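Local coordinates for protein endo-1,4-beta-xylanase (Uncultured bacterium, PDB 7AX7) that uses cobalt(II) in its carbohydrate esterase family 4 domain to cleave acetyl groups from acetylated xylan, as part of a multidomain xylanase, at residues F35-M49 and A87-R100. Residues are numbered along the deposited sequence; the frame is centred on the assembly and turned at random.
Sequences FLIGQNVNSNTLSIM and AIKNSVGVDVKFFR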
loop_
_atom_site.group_PDB
_atom_site.type_symbol
_atom_site.label_atom_id
_atom_site.label_comp_id
_atom_site.label_asym_id
_atom_site.label_seq_id
_atom_site.Cartn_x
_atom_site.Cartn_y
_atom_site.Cartn_z
ATOM N N PHE A 35 -2.813 1.285 1.377
ATOM C CA PHE A 35 -3.920 1.205 0.437
ATOM C C PHE A 35 -5.148 0.743 1.210
ATOM O O PHE A 35 -5.244 -0.424 1.617
ATOM C CB PHE A 35 -3.568 0.263 -0.714
ATOM C CG PHE A 35 -2.499 0.805 -1.630
ATOM C CD1 PHE A 35 -1.164 0.753 -1.265
ATOM C CD2 PHE A 35 -2.836 1.370 -2.856
ATOM C CE1 PHE A 35 -0.166 1.260 -2.109
ATOM C CE2 PHE A 35 -1.848 1.882 -3.711
ATOM C CZ PHE A 35 -0.509 1.831 -3.331
ATOM N N LEU A 36 -6.077 1.662 1.428
ATOM C CA LEU A 36 -7.170 1.421 2.348
ATOM C C LEU A 36 -8.393 0.893 1.617
ATOM O O LEU A 36 -8.674 1.259 0.470
ATOM C CB LEU A 36 -7.543 2.699 3.104
ATOM C CG LEU A 36 -6.430 3.498 3.799
ATOM C CD1 LEU A 36 -7.033 4.731 4.464
ATOM C CD2 LEU A 36 -5.691 2.651 4.813
ATOM N N ILE A 37 -9.123 0.028 2.311
ATOM C CA ILE A 37 -10.451 -0.398 1.894
ATOM C C ILE A 37 -11.447 0.648 2.381
ATOM O O ILE A 37 -11.507 0.953 3.576
ATOM C CB ILE A 37 -10.775 -1.790 2.457
ATOM C CG1 ILE A 37 -9.753 -2.809 1.934
ATOM C CG2 ILE A 37 -12.216 -2.190 2.118
ATOM C CD1 ILE A 37 -9.907 -4.212 2.503
ATOM N N GLY A 38 -12.229 1.205 1.450
ATOM C CA GLY A 38 -13.097 2.324 1.792
ATOM C C GLY A 38 -14.074 2.025 2.918
ATOM O O GLY A 38 -14.326 2.883 3.771
ATOM N N GLN A 39 -14.650 0.816 2.937
ATOM C CA GLN A 39 -15.606 0.529 4.000
ATOM C C GLN A 39 -14.936 0.367 5.360
ATOM O O GLN A 39 -15.638 0.357 6.377
ATOM C CB GLN A 39 -16.455 -0.707 3.660
ATOM C CG GLN A 39 -15.724 -2.031 3.683
ATOM C CD GLN A 39 -16.541 -3.160 3.057
ATOM O OE1 GLN A 39 -17.674 -2.957 2.623
ATOM N NE2 GLN A 39 -15.959 -4.351 3.006
ATOM N N ASN A 40 -13.606 0.268 5.411
ATOM C CA ASN A 40 -12.884 0.298 6.676
ATOM C C ASN A 40 -12.584 1.718 7.151
ATOM O O ASN A 40 -11.981 1.877 8.214
ATOM C CB ASN A 40 -11.569 -0.490 6.572
ATOM C CG ASN A 40 -11.786 -2.000 6.439
ATOM O OD1 ASN A 40 -12.896 -2.497 6.589
ATOM N ND2 ASN A 40 -10.706 -2.730 6.175
ATOM N N VAL A 41 -12.971 2.744 6.393
ATOM C CA VAL A 41 -12.790 4.139 6.796
ATOM C C VAL A 41 -14.062 4.559 7.530
ATOM O O VAL A 41 -15.090 4.820 6.909
ATOM C CB VAL A 41 -12.503 5.051 5.597
ATOM C CG1 VAL A 41 -12.488 6.518 6.024
ATOM C CG2 VAL A 41 -11.185 4.679 4.932
ATOM N N ASN A 42 -13.992 4.630 8.857
ATOM C CA ASN A 42 -15.169 4.933 9.668
ATOM C C ASN A 42 -14.708 5.471 11.024
ATOM O O ASN A 42 -13.510 5.638 11.277
ATOM C CB ASN A 42 -16.048 3.685 9.821
ATOM C CG ASN A 42 -15.254 2.497 10.321
ATOM O OD1 ASN A 42 -14.733 2.522 11.433
ATOM N ND2 ASN A 42 -15.134 1.461 9.495
ATOM N N SER A 43 -15.677 5.742 11.907
ATOM C CA SER A 43 -15.338 6.314 13.210
ATOM C C SER A 43 -14.486 5.370 14.050
ATOM O O SER A 43 -13.730 5.837 14.912
ATOM C CB SER A 43 -16.607 6.706 13.971
ATOM O OG SER A 43 -17.500 5.614 14.048
ATOM N N ASN A 44 -14.567 4.058 13.803
ATOM C CA ASN A 44 -13.722 3.109 14.524
ATOM C C ASN A 44 -12.255 3.199 14.098
ATOM O O ASN A 44 -11.363 2.836 14.875
ATOM C CB ASN A 44 -14.227 1.678 14.312
ATOM C CG ASN A 44 -15.578 1.431 14.951
ATOM O OD1 ASN A 44 -15.911 2.019 15.975
ATOM N ND2 ASN A 44 -16.359 0.545 14.351
ATOM N N THR A 45 -11.977 3.638 12.879
ATOM C CA THR A 45 -10.602 3.702 12.384
ATOM C C THR A 45 -10.067 5.126 12.270
ATOM O O THR A 45 -8.907 5.308 11.881
ATOM C CB THR A 45 -10.495 3.011 11.018
ATOM O OG1 THR A 45 -11.464 3.580 10.122
ATOM C CG2 THR A 45 -10.735 1.515 11.152
ATOM N N LEU A 46 -10.883 6.133 12.596
ATOM C CA LEU A 46 -10.479 7.530 12.439
ATOM C C LEU A 46 -9.136 7.822 13.103
ATOM O O LEU A 46 -8.241 8.411 12.489
ATOM C CB LEU A 46 -11.558 8.445 13.019
ATOM C CG LEU A 46 -11.181 9.924 13.102
ATOM C CD1 LEU A 46 -10.959 10.494 11.704
ATOM C CD2 LEU A 46 -12.266 10.699 13.839
ATOM N N SER A 47 -8.986 7.439 14.370
ATOM C CA SER A 47 -7.785 7.833 15.087
ATOM C C SER A 47 -6.548 7.190 14.476
ATOM O O SER A 47 -5.471 7.793 14.495
ATOM C CB SER A 47 -7.922 7.502 16.575
ATOM O OG SER A 47 -8.068 6.113 16.781
ATOM N N ILE A 48 -6.695 6.006 13.879
ATOM C CA ILE A 48 -5.574 5.355 13.204
ATOM C C ILE A 48 -5.202 6.121 11.940
ATOM O O ILE A 48 -4.025 6.404 11.684
ATOM C CB ILE A 48 -5.922 3.885 12.901
ATOM C CG1 ILE A 48 -6.028 3.078 14.199
ATOM C CG2 ILE A 48 -4.918 3.248 11.911
ATOM C CD1 ILE A 48 -6.728 1.718 14.010
ATOM N N MET A 49 -6.208 6.488 11.137
ATOM C CA MET A 49 -5.942 7.272 9.933
ATOM C C MET A 49 -5.357 8.642 10.279
ATOM O O MET A 49 -4.480 9.145 9.567
ATOM C CB MET A 49 -7.225 7.416 9.113
ATOM C CG MET A 49 -7.829 6.069 8.695
ATOM S SD MET A 49 -9.351 6.204 7.738
ATOM C CE MET A 49 -8.836 7.309 6.415
ATOM N N ALA A 87 -14.178 9.358 0.974
ATOM C CA ALA A 87 -14.111 8.961 2.382
ATOM C C ALA A 87 -12.769 9.342 3.007
ATOM O O ALA A 87 -12.714 9.819 4.147
ATOM C CB ALA A 87 -14.354 7.457 2.527
ATOM N N ILE A 88 -11.675 9.137 2.276
ATOM C CA ILE A 88 -10.355 9.470 2.800
ATOM C C ILE A 88 -10.158 10.985 2.854
ATOM O O ILE A 88 -9.606 11.519 3.829
ATOM C CB ILE A 88 -9.272 8.782 1.956
ATOM C CG1 ILE A 88 -9.352 7.265 2.145
ATOM C CG2 ILE A 88 -7.898 9.318 2.318
ATOM C CD1 ILE A 88 -8.527 6.480 1.140
ATOM N N LYS A 89 -10.616 11.702 1.823
ATOM C CA LYS A 89 -10.484 13.158 1.811
ATOM C C LYS A 89 -11.330 13.800 2.903
ATOM O O LYS A 89 -10.856 14.681 3.635
ATOM C CB LYS A 89 -10.879 13.708 0.444
ATOM C CG LYS A 89 -10.809 15.233 0.345
ATOM C CD LYS A 89 -9.391 15.738 0.574
ATOM C CE LYS A 89 -9.286 17.230 0.277
ATOM N NZ LYS A 89 -7.904 17.747 0.529
ATOM N N ASN A 90 -12.584 13.365 3.034
ATOM C CA ASN A 90 -13.491 13.980 3.996
ATOM C C ASN A 90 -13.208 13.576 5.433
ATOM O O ASN A 90 -13.681 14.258 6.349
ATOM C CB ASN A 90 -14.941 13.633 3.661
ATOM C CG ASN A 90 -15.403 14.285 2.393
ATOM O OD1 ASN A 90 -14.783 15.236 1.911
ATOM N ND2 ASN A 90 -16.496 13.788 1.840
ATOM N N SER A 91 -12.488 12.475 5.656
ATOM C CA SER A 91 -12.184 12.069 7.023
ATOM C C SER A 91 -10.921 12.739 7.544
ATOM O O SER A 91 -10.942 13.326 8.628
ATOM C CB SER A 91 -12.054 10.542 7.133
ATOM O OG SER A 91 -11.000 10.026 6.331
ATOM N N VAL A 92 -9.818 12.663 6.800
ATOM C CA VAL A 92 -8.548 13.161 7.324
ATOM C C VAL A 92 -7.827 14.068 6.329
ATOM O O VAL A 92 -6.650 14.391 6.518
ATOM C CB VAL A 92 -7.637 11.998 7.756
ATOM C CG1 VAL A 92 -8.329 11.145 8.821
ATOM C CG2 VAL A 92 -7.219 11.153 6.543
ATOM N N GLY A 93 -8.513 14.483 5.270
ATOM C CA GLY A 93 -8.054 15.610 4.475
ATOM C C GLY A 93 -6.962 15.347 3.456
ATOM O O GLY A 93 -6.350 16.302 2.974
ATOM N N VAL A 94 -6.701 14.094 3.086
ATOM C CA VAL A 94 -5.644 13.815 2.119
ATOM C C VAL A 94 -6.249 13.256 0.844
ATOM O O VAL A 94 -7.330 12.654 0.841
ATOM C CB VAL A 94 -4.554 12.864 2.654
ATOM C CG1 VAL A 94 -3.952 13.423 3.928
ATOM C CG2 VAL A 94 -5.105 11.462 2.856
ATOM N N ASP A 95 -5.514 13.453 -0.247
ATOM C CA ASP A 95 -5.962 13.131 -1.592
ATOM C C ASP A 95 -5.299 11.840 -2.059
ATOM O O ASP A 95 -4.073 11.771 -2.185
ATOM C CB ASP A 95 -5.639 14.288 -2.536
ATOM C CG ASP A 95 -6.360 15.576 -2.143
ATOM O OD1 ASP A 95 -7.600 15.532 -1.986
ATOM O OD2 ASP A 95 -5.689 16.611 -1.966
ATOM N N VAL A 96 -6.116 10.820 -2.306
ATOM C CA VAL A 96 -5.616 9.587 -2.899
ATOM C C VAL A 96 -4.867 9.903 -4.189
ATOM O O VAL A 96 -5.318 10.713 -5.004
ATOM C CB VAL A 96 -6.792 8.622 -3.135
ATOM C CG1 VAL A 96 -6.414 7.524 -4.116
ATOM C CG2 VAL A 96 -7.243 8.037 -1.799
ATOM N N LYS A 97 -3.697 9.288 -4.364
ATOM C CA LYS A 97 -2.956 9.397 -5.614
ATOM C C LYS A 97 -2.766 8.068 -6.326
ATOM O O LYS A 97 -2.397 8.069 -7.505
ATOM C CB LYS A 97 -1.568 10.016 -5.383
ATOM C CG LYS A 97 -1.583 11.404 -4.781
ATOM C CD LYS A 97 -2.374 12.365 -5.646
ATOM C CE LYS A 97 -1.911 13.812 -5.455
ATOM N NZ LYS A 97 -2.052 14.297 -4.055
ATOM N N PHE A 98 -2.986 6.945 -5.649
ATOM C CA PHE A 98 -2.696 5.637 -6.209
ATOM C C PHE A 98 -3.814 4.663 -5.873
ATOM O O PHE A 98 -4.519 4.815 -4.871
ATOM C CB PHE A 98 -1.346 5.127 -5.705
ATOM C CG PHE A 98 -0.200 5.962 -6.172
ATOM C CD1 PHE A 98 0.338 5.769 -7.442
ATOM C CD2 PHE A 98 0.311 6.975 -5.367
ATOM C CE1 PHE A 98 1.397 6.566 -7.895
ATOM C CE2 PHE A 98 1.371 7.772 -5.798
ATOM C CZ PHE A 98 1.915 7.572 -7.064
ATOM N N PHE A 99 -3.960 3.660 -6.736
ATOM C CA PHE A 99 -4.915 2.576 -6.584
ATOM C C PHE A 99 -4.182 1.245 -6.667
ATOM O O PHE A 99 -3.300 1.063 -7.514
ATOM C CB PHE A 99 -5.998 2.651 -7.678
ATOM C CG PHE A 99 -6.823 1.404 -7.819
ATOM C CD1 PHE A 99 -7.744 1.046 -6.843
ATOM C CD2 PHE A 99 -6.714 0.606 -8.959
ATOM C CE1 PHE A 99 -8.535 -0.090 -6.989
ATOM C CE2 PHE A 99 -7.496 -0.537 -9.111
ATOM C CZ PHE A 99 -8.409 -0.885 -8.120
ATOM N N ARG A 100 -4.542 0.316 -5.788
ATOM C CA ARG A 100 -4.076 -1.059 -5.926
ATOM C C ARG A 100 -5.276 -1.988 -6.043
ATOM O O ARG A 100 -6.138 -1.994 -5.150
ATOM C CB ARG A 100 -3.185 -1.475 -4.760
ATOM C CG ARG A 100 -2.705 -2.912 -4.863
ATOM C CD ARG A 100 -1.822 -3.228 -3.663
ATOM N NE ARG A 100 -0.424 -2.939 -3.920
ATOM C CZ ARG A 100 0.443 -2.542 -2.993
ATOM N NH1 ARG A 100 0.055 -2.355 -1.736
ATOM N NH2 ARG A 100 1.696 -2.317 -3.329
#
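Phe35 lies against Arg100 inside the NodB-type deacetylase barrel, in an off-centre cation-pi contact with Arg100 CZ 4.3 Å from the centroid of the Phe35 ring. Ring and guanidinium planes are 39° apart, and Arg100 NH1 comes obliquely to within 3.4 Å of Phe35 CD1. The arginine chain runs straight, with CG anti to the backbone N, until a bend at chi3 of -90° brings the guanidinium to the ring, with Phe35 CE1 over one of its faces. On the same side of the ring, Arg100 CB packs 3.4 Å from Phe35 CD2, while Phe98 CB approaches CE2 obliquely from the other side of the ring plane. An alanine in place of Phe35 would probably open a gap beside Arg100 and take away the aromatic partner of its guanidinium, leaving the polar bonds to hold it.

Farther along, 36-49 closes over the last turns of helix 74-92 through apolar side chains. Leu36 CD1 reaches Ile88 CD1, and Val41 CG1 rests on Ala87 and Ser91. From helix 46-54, Leu46 and Met49 both pack on Val92, whose CG1 touches Met49 CB and Leu46 CD1.

The buried guanidinium is positioned from outside the two segments: NH1 forms a salt bridge with Asp11, and NH2 hydrogen-bonds to Thr9 OG1 and to the carbonyl of Gln120. The backbone carbonyl of Arg100 accepts a hydrogen bond from ND1 of His62, a cobalt ligand with Asp12 and His66, so the arginine belongs to the second shell of the metal site. The hydroxyl of Ser91 is turned back onto its own helix by a chi1 of 61°, where OG donates to Ala87 O at 2.8 Å and Met49 CE packs 3.5 Å from that same OG.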